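Local atomic coordinates of uncharacterized protein (Bacteroides eggerthii DSM 20697, PDB entry 4ECO), a protein that is of unknown function but, as a leucine-rich repeat protein, probably binds other proteins through its curved solenoid surface. Residues 402-407 / 432-437. Sequence-based numbering, arbitrary orientation.
Sequences SVMSAI and GINVSS
Met404 pairs with Val435, and Ala406 with Ser437, as parallel strand neighbours in successive coils of the leucine-rich repeat solenoid, with the backbone turning a corner at Ser405 and again at Ser436. Backbone hydrogen bonds run from Met404 N to Asn434 O, from Ser436 N to Met404 O (2.9 Å) and from Ile407 N to Ser437 O; around the corner, the bond from Ser437 N to Ser405 O is weak and bent. Ahead of the first bridge a side chain adds a hydrogen bond to those of the backbone. Asn434, the centre of an inverse gamma turn, has CG between its own N and carbonyl carbon (chi1 53°), and ND2 reaches Ser402 O at 2.8 Å. This bond is almost straight, with the acceptor in the amide plane. An alanine here would probably leave Ser402 O without this donor and the turn less firmly tied to the preceding coil.

Selenium-substituted Met404 crosses Asn434 obliquely; its flexible chain bends at chi3, and CE lies 3.6 Å from Ile433 CG2 and 3.5 Å from Asn434 OD1. Branched Val435 sends CG2, anti to its backbone N, onto Ala406 CA at 3.5 Å, while CG1 meets Ile407 CG2. Leu382 of strand 381-383, in the preceding coil, touches both Met404 and Ile407 and extends this apolar layer. Ala406 and Ser437 are small enough for their CB atoms to sit 3.7 Å apart, and Ser437 OG bonds onward to Ser461 OG. Hydrogen bonds of backbone and asparagine amides thus hold neighbouring coils in step, while aliphatic side chains fill the interior and the small Ser437 links by its hydroxyl to the next coil.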
ATOM      1  N   SER A 402       0.344 -20.132   8.694  1.00 59.77           N
ATOM      2  CA  SER A 402       0.657 -18.706   8.671  1.00 57.84           C
ATOM      3  C   SER A 402      -0.626 -17.919   8.457  1.00 56.91           C
ATOM      4  O   SER A 402      -1.341 -18.157   7.483  1.00 55.29           O
ATOM      5  CB  SER A 402       1.698 -18.384   7.597  1.00 63.58           C
ATOM      6  OG  SER A 402       1.548 -19.184   6.431  1.00 80.75           O
ATOM      7  N   VAL A 403      -0.949 -17.020   9.404  1.00 50.74           N
ATOM      8  CA  VAL A 403      -2.185 -16.245   9.351  1.00 48.32           C
ATOM      9  C   VAL A 403      -1.854 -14.823   8.968  1.00 49.69           C
ATOM     10  O   VAL A 403      -1.059 -14.155   9.644  1.00 51.23           O
ATOM     11  CB  VAL A 403      -3.016 -16.310  10.672  1.00 50.94           C
ATOM     12  CG1 VAL A 403      -4.296 -15.468  10.576  1.00 49.52           C
ATOM     13  CG2 VAL A 403      -3.363 -17.745  11.019  1.00 51.96           C
HETATM   14  N   MSE A 404      -2.483 -14.361   7.874  1.00 42.19           N
HETATM   15  CA  MSE A 404      -2.354 -12.993   7.375  1.00 39.49           C
HETATM   16  C   MSE A 404      -3.066 -12.023   8.322  1.00 44.90           C
HETATM   17  O   MSE A 404      -3.976 -12.430   9.059  1.00 44.74           O
HETATM   18  CB  MSE A 404      -2.931 -12.892   5.954  1.00 40.40           C
HETATM   19  CG  MSE A 404      -2.293 -13.880   4.951  1.00 44.55           C
HETATM   20 SE   MSE A 404      -2.974 -13.659   3.136  0.75 47.11          SE
HETATM   21  CE  MSE A 404      -4.648 -14.568   3.335  1.00 44.21           C
ATOM     22  N   SER A 405      -2.623 -10.759   8.342  1.00 42.98           N
ATOM     23  CA  SER A 405      -3.205  -9.725   9.206  1.00 42.64           C
ATOM     24  C   SER A 405      -4.613  -9.336   8.712  1.00 47.88           C
ATOM     25  O   SER A 405      -5.574  -9.532   9.455  1.00 49.87           O
ATOM     26  CB  SER A 405      -2.305  -8.491   9.289  1.00 44.59           C
ATOM     27  OG  SER A 405      -1.280  -8.605  10.267  1.00 53.03           O
ATOM     28  N   ALA A 406      -4.739  -8.830   7.461  1.00 41.66           N
ATOM     29  CA  ALA A 406      -6.008  -8.378   6.882  1.00 40.70           C
ATOM     30  C   ALA A 406      -6.009  -8.453   5.356  1.00 45.28           C
ATOM     31  O   ALA A 406      -4.976  -8.219   4.721  1.00 45.52           O
ATOM     32  CB  ALA A 406      -6.304  -6.942   7.313  1.00 40.30           C
ATOM     33  N   ILE A 407      -7.182  -8.697   4.766  1.00 41.21           N
ATOM     34  CA  ILE A 407      -7.344  -8.735   3.314  1.00 41.23           C
ATOM     35  C   ILE A 407      -8.455  -7.745   2.939  1.00 42.16           C
ATOM     36  O   ILE A 407      -9.490  -7.673   3.608  1.00 42.32           O
ATOM     37  CB  ILE A 407      -7.582 -10.173   2.805  1.00 46.61           C
ATOM     38  CG1 ILE A 407      -7.427 -10.266   1.290  1.00 48.15           C
ATOM     39  CG2 ILE A 407      -8.890 -10.811   3.329  1.00 49.55           C
ATOM     40  CD1 ILE A 407      -6.968 -11.590   0.859  1.00 52.89           C
ATOM     41  N   GLY A 432     -11.653 -21.440   2.396  1.00 50.34           N
ATOM     42  CA  GLY A 432     -11.545 -20.392   3.407  1.00 48.15           C
ATOM     43  C   GLY A 432     -10.336 -19.509   3.225  1.00 50.91           C
ATOM     44  O   GLY A 432      -9.641 -19.601   2.209  1.00 51.61           O
ATOM     45  N   ILE A 433     -10.095 -18.611   4.184  1.00 46.00           N
ATOM     46  CA  ILE A 433      -8.972 -17.664   4.140  1.00 44.08           C
ATOM     47  C   ILE A 433      -8.260 -17.663   5.480  1.00 49.81           C
ATOM     48  O   ILE A 433      -8.901 -17.497   6.519  1.00 50.33           O
ATOM     49  CB  ILE A 433      -9.394 -16.206   3.749  1.00 45.28           C
ATOM     50  CG1 ILE A 433     -10.440 -16.167   2.610  1.00 44.28           C
ATOM     51  CG2 ILE A 433      -8.156 -15.340   3.415  1.00 46.06           C
ATOM     52  CD1 ILE A 433     -10.887 -14.782   2.182  1.00 41.29           C
ATOM     53  N   ASN A 434      -6.927 -17.807   5.444  1.00 46.08           N
ATOM     54  CA  ASN A 434      -6.022 -17.778   6.594  1.00 45.03           C
ATOM     55  C   ASN A 434      -5.682 -16.331   6.921  1.00 47.60           C
ATOM     56  O   ASN A 434      -4.559 -15.868   6.671  1.00 46.30           O
ATOM     57  CB  ASN A 434      -4.757 -18.592   6.276  1.00 46.59           C
ATOM     58  CG  ASN A 434      -4.067 -18.186   4.985  1.00 59.02           C
ATOM     59  OD1 ASN A 434      -4.692 -18.051   3.917  1.00 54.71           O
ATOM     60  ND2 ASN A 434      -2.765 -17.939   5.073  1.00 45.36           N
ATOM     61  N   VAL A 435      -6.678 -15.584   7.439  1.00 45.13           N
ATOM     62  CA  VAL A 435      -6.521 -14.152   7.734  1.00 43.32           C
ATOM     63  C   VAL A 435      -7.305 -13.792   8.997  1.00 46.71           C
ATOM     64  O   VAL A 435      -8.336 -14.391   9.274  1.00 45.75           O
ATOM     65  CB  VAL A 435      -6.933 -13.275   6.511  1.00 45.87           C
ATOM     66  CG1 VAL A 435      -8.431 -13.353   6.215  1.00 46.14           C
ATOM     67  CG2 VAL A 435      -6.498 -11.836   6.695  1.00 44.50           C
ATOM     68  N   SER A 436      -6.800 -12.809   9.758  1.00 45.20           N
ATOM     69  CA  SER A 436      -7.418 -12.310  10.993  1.00 44.30           C
ATOM     70  C   SER A 436      -8.538 -11.296  10.683  1.00 45.08           C
ATOM     71  O   SER A 436      -9.548 -11.285  11.393  1.00 44.79           O
ATOM     72  CB  SER A 436      -6.367 -11.672  11.904  1.00 46.90           C
ATOM     73  OG  SER A 436      -5.305 -12.564  12.214  1.00 56.64           O
ATOM     74  N   SER A 437      -8.380 -10.464   9.628  1.00 38.48           N
ATOM     75  CA  SER A 437      -9.395  -9.458   9.310  1.00 37.71           C
ATOM     76  C   SER A 437      -9.798  -9.464   7.830  1.00 41.81           C
ATOM     77  O   SER A 437      -8.941  -9.512   6.952  1.00 42.40           O
ATOM     78  CB  SER A 437      -8.896  -8.062   9.691  1.00 39.28           C
ATOM     79  OG  SER A 437      -9.890  -7.057   9.561  1.00 38.15           O
TER